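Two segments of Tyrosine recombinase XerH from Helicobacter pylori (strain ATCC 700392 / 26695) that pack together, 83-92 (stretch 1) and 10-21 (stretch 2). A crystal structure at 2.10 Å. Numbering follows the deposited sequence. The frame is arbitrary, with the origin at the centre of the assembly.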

ATOM      1  N   PHE D  83      20.083 -22.542   3.332  1.00 24.46           N
ATOM      2  CA  PHE D  83      21.047 -21.448   3.374  1.00 24.83           C
ATOM      3  C   PHE D  83      22.440 -21.941   3.739  1.00 25.50           C
ATOM      4  O   PHE D  83      23.438 -21.435   3.222  1.00 25.36           O
ATOM      5  CB  PHE D  83      20.607 -20.366   4.363  1.00 24.14           C
ATOM      6  CG  PHE D  83      21.619 -19.270   4.536  1.00 25.28           C
ATOM      7  CD1 PHE D  83      21.873 -18.381   3.504  1.00 26.61           C
ATOM      8  CD2 PHE D  83      22.326 -19.137   5.719  1.00 25.17           C
ATOM      9  CE1 PHE D  83      22.811 -17.377   3.651  1.00 28.07           C
ATOM     10  CE2 PHE D  83      23.262 -18.132   5.875  1.00 26.37           C
ATOM     11  CZ  PHE D  83      23.505 -17.251   4.839  1.00 27.75           C
ATOM     12  N   HIS D  84      22.507 -22.919   4.636  1.00 25.22           N
ATOM     13  CA  HIS D  84      23.785 -23.519   4.993  1.00 27.06           C
ATOM     14  C   HIS D  84      24.409 -24.193   3.778  1.00 27.20           C
ATOM     15  O   HIS D  84      25.606 -24.054   3.525  1.00 29.22           O
ATOM     16  CB  HIS D  84      23.624 -24.529   6.126  1.00 26.64           C
ATOM     17  CG  HIS D  84      24.818 -25.412   6.312  1.00 29.06           C
ATOM     18  ND1 HIS D  84      24.897 -26.677   5.770  1.00 30.17           N
ATOM     19  CD2 HIS D  84      25.986 -25.208   6.963  1.00 30.01           C
ATOM     20  CE1 HIS D  84      26.061 -27.216   6.087  1.00 31.11           C
ATOM     21  NE2 HIS D  84      26.741 -26.345   6.809  1.00 30.95           N
ATOM     22  N   GLU D  85      23.584 -24.923   3.033  1.00 27.41           N
ATOM     23  CA  GLU D  85      24.018 -25.566   1.797  1.00 29.81           C
ATOM     24  C   GLU D  85      24.529 -24.530   0.802  1.00 28.17           C
ATOM     25  O   GLU D  85      25.547 -24.736   0.141  1.00 28.22           O
ATOM     26  CB  GLU D  85      22.870 -26.369   1.182  1.00 33.10           C
ATOM     27  CG  GLU D  85      23.169 -26.940  -0.192  1.00 38.16           C
ATOM     28  CD  GLU D  85      21.955 -27.591  -0.826  1.00 41.86           C
ATOM     29  OE1 GLU D  85      21.765 -28.809  -0.632  1.00 44.81           O
ATOM     30  OE2 GLU D  85      21.189 -26.883  -1.514  1.00 42.37           O
ATOM     31  N   TYR D  86      23.811 -23.416   0.707  1.00 26.54           N
ATOM     32  CA  TYR D  86      24.208 -22.303  -0.145  1.00 25.58           C
ATOM     33  C   TYR D  86      25.547 -21.721   0.288  1.00 25.70           C
ATOM     34  O   TYR D  86      26.469 -21.599  -0.517  1.00 26.91           O
ATOM     35  CB  TYR D  86      23.130 -21.212  -0.132  1.00 22.98           C
ATOM     36  CG  TYR D  86      23.589 -19.873  -0.671  1.00 22.71           C
ATOM     37  CD1 TYR D  86      23.642 -19.633  -2.040  1.00 25.12           C
ATOM     38  CD2 TYR D  86      23.960 -18.847   0.189  1.00 21.04           C
ATOM     39  CE1 TYR D  86      24.060 -18.410  -2.536  1.00 25.33           C
ATOM     40  CE2 TYR D  86      24.381 -17.623  -0.298  1.00 22.64           C
ATOM     41  CZ  TYR D  86      24.428 -17.409  -1.659  1.00 24.04           C
ATOM     42  OH  TYR D  86      24.846 -16.190  -2.142  1.00 24.58           O
ATOM     43  N   PHE D  87      25.648 -21.370   1.567  1.00 25.01           N
ATOM     44  CA  PHE D  87      26.827 -20.691   2.092  1.00 27.07           C
ATOM     45  C   PHE D  87      28.094 -21.539   1.984  1.00 29.11           C
ATOM     46  O   PHE D  87      29.182 -21.008   1.768  1.00 29.06           O
ATOM     47  CB  PHE D  87      26.597 -20.287   3.553  1.00 26.36           C
ATOM     48  CG  PHE D  87      27.755 -19.551   4.168  1.00 28.14           C
ATOM     49  CD1 PHE D  87      27.955 -18.205   3.907  1.00 28.53           C
ATOM     50  CD2 PHE D  87      28.643 -20.205   5.008  1.00 28.41           C
ATOM     51  CE1 PHE D  87      29.021 -17.525   4.468  1.00 28.50           C
ATOM     52  CE2 PHE D  87      29.709 -19.530   5.573  1.00 28.79           C
ATOM     53  CZ  PHE D  87      29.896 -18.189   5.305  1.00 28.45           C
ATOM     54  N   SER D  88      27.951 -22.851   2.130  1.00 31.09           N
ATOM     55  CA  SER D  88      29.103 -23.748   2.108  1.00 34.04           C
ATOM     56  C   SER D  88      29.796 -23.766   0.748  1.00 34.36           C
ATOM     57  O   SER D  88      31.008 -23.963   0.665  1.00 36.14           O
ATOM     58  CB  SER D  88      28.682 -25.167   2.497  1.00 39.15           C
ATOM     59  OG  SER D  88      27.740 -25.691   1.579  1.00 44.46           O
ATOM     60  N   LYS D  89      29.027 -23.555  -0.316  1.00 33.52           N
ATOM     61  CA  LYS D  89      29.584 -23.578  -1.663  1.00 37.06           C
ATOM     62  C   LYS D  89      29.762 -22.175  -2.240  1.00 36.55           C
ATOM     63  O   LYS D  89      30.599 -21.962  -3.117  1.00 40.84           O
ATOM     64  CB  LYS D  89      28.701 -24.416  -2.592  1.00 39.11           C
ATOM     65  CG  LYS D  89      27.266 -23.925  -2.709  1.00 40.02           C
ATOM     66  CD  LYS D  89      26.456 -24.814  -3.640  1.00 41.52           C
ATOM     67  CE  LYS D  89      25.024 -24.323  -3.771  1.00 42.01           C
ATOM     68  NZ  LYS D  89      24.232 -25.173  -4.704  1.00 43.77           N
ATOM     69  N   ALA D  90      28.985 -21.218  -1.740  1.00 32.40           N
ATOM     70  CA  ALA D  90      29.026 -19.858  -2.267  1.00 31.00           C
ATOM     71  C   ALA D  90      30.148 -19.028  -1.651  1.00 30.65           C
ATOM     72  O   ALA D  90      30.664 -18.109  -2.286  1.00 30.06           O
ATOM     73  CB  ALA D  90      27.689 -19.165  -2.051  1.00 28.46           C
ATOM     74  N   ARG D  91      30.529 -19.352  -0.418  1.00 28.97           N
ATOM     75  CA  ARG D  91      31.552 -18.582   0.283  1.00 28.81           C
ATOM     76  C   ARG D  91      32.922 -18.725  -0.378  1.00 28.30           C
ATOM     77  O   ARG D  91      33.826 -17.927  -0.128  1.00 28.67           O
ATOM     78  CB  ARG D  91      31.646 -19.007   1.752  1.00 29.24           C
ATOM     79  CG  ARG D  91      32.460 -20.273   1.981  1.00 31.37           C
ATOM     80  CD  ARG D  91      32.709 -20.516   3.462  1.00 32.16           C
ATOM     81  NE  ARG D  91      33.678 -21.586   3.683  1.00 32.85           N
ATOM     82  CZ  ARG D  91      34.992 -21.401   3.752  1.00 34.78           C
ATOM     83  NH1 ARG D  91      35.499 -20.183   3.616  1.00 34.71           N
ATOM     84  NH2 ARG D  91      35.801 -22.431   3.953  1.00 36.96           N
ATOM     85  N   LEU D  92      33.067 -19.739  -1.226  1.00 29.29           N
ATOM     86  CA  LEU D  92      34.348 -20.031  -1.857  1.00 32.11           C
ATOM     87  C   LEU D  92      34.464 -19.457  -3.266  1.00 34.23           C
ATOM     88  O   LEU D  92      35.570 -19.208  -3.746  1.00 35.83           O
ATOM     89  CB  LEU D  92      34.577 -21.544  -1.905  1.00 34.04           C
ATOM     90  CG  LEU D  92      34.669 -22.280  -0.567  1.00 34.47           C
ATOM     91  CD1 LEU D  92      34.852 -23.773  -0.792  1.00 34.79           C
ATOM     92  CD2 LEU D  92      35.803 -21.718   0.276  1.00 34.79           C
TER
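Stretch 2 10-21: KDPTENLLLWIG

Stretch 1 is helical from Phe-83 onward and is part of a longer helix. Stretch 2 enters through Lys-10 and Asp-11, which are loop or turn, then runs as a helix from Pro-12 to Gly-21 and beyond. The two helices are nearly antiparallel. Their N-to-C directions differ by 162°, and their axes approach to 9.8 Å. The start of stretch 2 therefore lies by the later residues of stretch 1, and its later turns lie by Phe-83 and His-84. The backbones are nearest at Ser-88 and Thr-13, whose CA atoms are 5.7 Å apart. His-84 CA and Leu-16 CA are 7.1 Å apart.

Asp-11 is the N-cap of the second helix. Its OD1 accepts a weak hydrogen bond from Thr-13 N at 3.0 Å. The turns that follow are held by regular backbone bonds, such as Leu-16 N to Pro-12 O at 2.9 Å.

Thr-13 is a knob of stretch 2. Its side chain sits among His-84, Phe-87, Ser-88 and Arg-91. Thr-13 CG2 is 3.4 Å from His-84 NE2 and 3.7 Å from Ser-88 CB. Thr-13 OG1 is 3.4 Å from Arg-91 NE. A water also links the helices here. It donates to Ser-88 O at 2.6 Å and is hydrogen-bonded to Thr-13 OG1 at 3.1 Å.

His-84 is the knob from the other side. It points toward stretch 2 and fits among Thr-13, Leu-16, Leu-17 and Ile-20. Leu-17 lies over one face of its ring. Leu-17 CD2 is 3.9 Å from the centroid of the His-84 ring and 11° off the ring normal, a CH-pi contact. His-84 NE2 is buried by this packing and has no polar partner in the model. Ile-20 CD1 reaches His-84 CB at 4.1 Å.

Leu-16 points toward stretch 1 and packs against both phenylalanines. Its CD2 is 3.8 Å from Phe-83 CE2 and 3.9 Å from Phe-87 CD2. Pro-12 continues this apolar contact, with its CB 4.3 Å from Phe-87 CE2.

At the start of the second helix, Pro-12 lies over one face of the Arg-91 guanidinium, with Pro-12 CG 3.7 Å from Arg-91 CZ. Asp-11 OD1 is 4.3 Å from Arg-91 NH2. This is beyond salt-bridge range, and the oxygen lies well out of the guanidinium plane, so the two residues are related by charge alone.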

ATOM      1  N   LYS D  10      37.377 -22.661  13.369  1.00 45.02           N
ATOM      2  CA  LYS D  10      38.162 -22.160  12.248  1.00 45.92           C
ATOM      3  C   LYS D  10      37.356 -22.228  10.955  1.00 46.56           C
ATOM      4  O   LYS D  10      37.604 -21.473  10.015  1.00 48.14           O
ATOM      5  CB  LYS D  10      39.463 -22.949  12.104  1.00 47.77           C
ATOM      6  N   ASP D  11      36.389 -23.139  10.920  1.00 45.10           N
ATOM      7  CA  ASP D  11      35.528 -23.306   9.756  1.00 42.91           C
ATOM      8  C   ASP D  11      34.240 -22.505   9.931  1.00 38.66           C
ATOM      9  O   ASP D  11      33.417 -22.828  10.788  1.00 38.67           O
ATOM     10  CB  ASP D  11      35.211 -24.788   9.533  1.00 44.03           C
ATOM     11  CG  ASP D  11      34.675 -25.074   8.139  1.00 46.37           C
ATOM     12  OD1 ASP D  11      34.052 -24.179   7.531  1.00 46.01           O
ATOM     13  OD2 ASP D  11      34.881 -26.204   7.651  1.00 48.82           O
ATOM     14  N   PRO D  12      34.063 -21.455   9.114  1.00 36.33           N
ATOM     15  CA  PRO D  12      32.870 -20.603   9.171  1.00 35.49           C
ATOM     16  C   PRO D  12      31.595 -21.375   8.848  1.00 34.67           C
ATOM     17  O   PRO D  12      30.547 -21.103   9.432  1.00 35.00           O
ATOM     18  CB  PRO D  12      33.148 -19.534   8.109  1.00 36.11           C
ATOM     19  CG  PRO D  12      34.131 -20.167   7.182  1.00 37.63           C
ATOM     20  CD  PRO D  12      34.989 -21.036   8.049  1.00 37.44           C
ATOM     21  N   THR D  13      31.692 -22.331   7.928  1.00 34.38           N
ATOM     22  CA  THR D  13      30.555 -23.168   7.564  1.00 33.36           C
ATOM     23  C   THR D  13      30.100 -24.004   8.757  1.00 33.32           C
ATOM     24  O   THR D  13      28.901 -24.158   9.000  1.00 32.74           O
ATOM     25  CB  THR D  13      30.895 -24.097   6.379  1.00 33.61           C
ATOM     26  OG1 THR D  13      31.221 -23.309   5.229  1.00 32.34           O
ATOM     27  CG2 THR D  13      29.716 -24.997   6.048  1.00 34.35           C
ATOM     28  N   GLU D  14      31.062 -24.532   9.505  1.00 33.88           N
ATOM     29  CA  GLU D  14      30.760 -25.317  10.695  1.00 34.02           C
ATOM     30  C   GLU D  14      30.215 -24.425  11.806  1.00 34.68           C
ATOM     31  O   GLU D  14      29.374 -24.848  12.601  1.00 35.54           O
ATOM     32  CB  GLU D  14      32.004 -26.067  11.177  1.00 34.76           C
ATOM     33  N   ASN D  15      30.698 -23.187  11.852  1.00 34.36           N
ATOM     34  CA  ASN D  15      30.238 -22.219  12.841  1.00 34.73           C
ATOM     35  C   ASN D  15      28.795 -21.795  12.575  1.00 31.52           C
ATOM     36  O   ASN D  15      28.036 -21.519  13.506  1.00 30.61           O
ATOM     37  CB  ASN D  15      31.152 -20.993  12.853  1.00 36.90           C
ATOM     38  CG  ASN D  15      31.721 -20.705  14.227  1.00 40.86           C
ATOM     39  OD1 ASN D  15      32.937 -20.645  14.408  1.00 42.29           O
ATOM     40  ND2 ASN D  15      30.843 -20.526  15.207  1.00 42.12           N
ATOM     41  N   LEU D  16      28.425 -21.744  11.299  1.00 29.79           N
ATOM     42  CA  LEU D  16      27.057 -21.423  10.911  1.00 28.81           C
ATOM     43  C   LEU D  16      26.104 -22.520  11.370  1.00 29.42           C
ATOM     44  O   LEU D  16      25.013 -22.237  11.865  1.00 29.19           O
ATOM     45  CB  LEU D  16      26.954 -21.227   9.397  1.00 27.11           C
ATOM     46  CG  LEU D  16      25.558 -20.921   8.846  1.00 25.36           C
ATOM     47  CD1 LEU D  16      25.006 -19.635   9.446  1.00 25.74           C
ATOM     48  CD2 LEU D  16      25.581 -20.841   7.326  1.00 24.20           C
ATOM     49  N   LEU D  17      26.526 -23.772  11.204  1.00 29.91           N
ATOM     50  CA  LEU D  17      25.751 -24.919  11.667  1.00 30.97           C
ATOM     51  C   LEU D  17      25.524 -24.860  13.169  1.00 32.44           C
ATOM     52  O   LEU D  17      24.481 -25.278  13.668  1.00 32.09           O
ATOM     53  CB  LEU D  17      26.454 -26.229  11.307  1.00 32.99           C
ATOM     54  CG  LEU D  17      26.057 -26.903   9.995  1.00 33.35           C
ATOM     55  CD1 LEU D  17      26.819 -28.209   9.819  1.00 35.21           C
ATOM     56  CD2 LEU D  17      24.557 -27.143   9.948  1.00 32.81           C
ATOM     57  N   LEU D  18      26.521 -24.347  13.882  1.00 34.07           N
ATOM     58  CA  LEU D  18      26.468 -24.258  15.333  1.00 34.55           C
ATOM     59  C   LEU D  18      25.350 -23.323  15.785  1.00 32.15           C
ATOM     60  O   LEU D  18      24.602 -23.639  16.710  1.00 32.78           O
ATOM     61  CB  LEU D  18      27.815 -23.781  15.881  1.00 36.65           C
ATOM     62  CG  LEU D  18      28.189 -24.227  17.292  1.00 40.25           C
ATOM     63  CD1 LEU D  18      28.244 -25.744  17.367  1.00 41.38           C
ATOM     64  CD2 LEU D  18      29.521 -23.621  17.703  1.00 41.93           C
ATOM     65  N   TRP D  19      25.235 -22.177  15.120  1.00 29.78           N
ATOM     66  CA  TRP D  19      24.214 -21.191  15.466  1.00 28.91           C
ATOM     67  C   TRP D  19      22.819 -21.611  15.011  1.00 29.49           C
ATOM     68  O   TRP D  19      21.830 -21.321  15.683  1.00 31.44           O
ATOM     69  CB  TRP D  19      24.564 -19.826  14.869  1.00 25.38           C
ATOM     70  CG  TRP D  19      25.629 -19.102  15.630  1.00 24.74           C
ATOM     71  CD1 TRP D  19      26.909 -18.856  15.223  1.00 25.02           C
ATOM     72  CD2 TRP D  19      25.508 -18.538  16.940  1.00 25.58           C
ATOM     73  NE1 TRP D  19      27.590 -18.166  16.198  1.00 24.52           N
ATOM     74  CE2 TRP D  19      26.751 -17.961  17.262  1.00 25.63           C
ATOM     75  CE3 TRP D  19      24.467 -18.462  17.872  1.00 27.28           C
ATOM     76  CZ2 TRP D  19      26.983 -17.317  18.476  1.00 27.21           C
ATOM     77  CZ3 TRP D  19      24.699 -17.821  19.076  1.00 28.59           C
ATOM     78  CH2 TRP D  19      25.947 -17.257  19.366  1.00 29.60           C
ATOM     79  N   ILE D  20      22.743 -22.289  13.869  1.00 28.05           N
ATOM     80  CA  ILE D  20      21.464 -22.774  13.357  1.00 28.86           C
ATOM     81  C   ILE D  20      20.867 -23.808  14.308  1.00 30.51           C
ATOM     82  O   ILE D  20      19.670 -23.780  14.599  1.00 32.55           O
ATOM     83  CB  ILE D  20      21.610 -23.390  11.949  1.00 29.97           C
ATOM     84  CG1 ILE D  20      21.979 -22.310  10.931  1.00 28.44           C
ATOM     85  CG2 ILE D  20      20.320 -24.077  11.526  1.00 29.39           C
ATOM     86  CD1 ILE D  20      22.124 -22.831   9.518  1.00 28.46           C
ATOM     87  N   GLY D  21      21.710 -24.711  14.797  1.00 29.95           N
ATOM     88  CA  GLY D  21      21.281 -25.726  15.740  1.00 31.72           C
ATOM     89  C   GLY D  21      20.768 -25.127  17.036  1.00 34.18           C
ATOM     90  O   GLY D  21      19.775 -25.592  17.594  1.00 36.38           O
TER
HETATM   91  O   HOH W   1      32.571 -24.552   2.674  1.00 34.90           O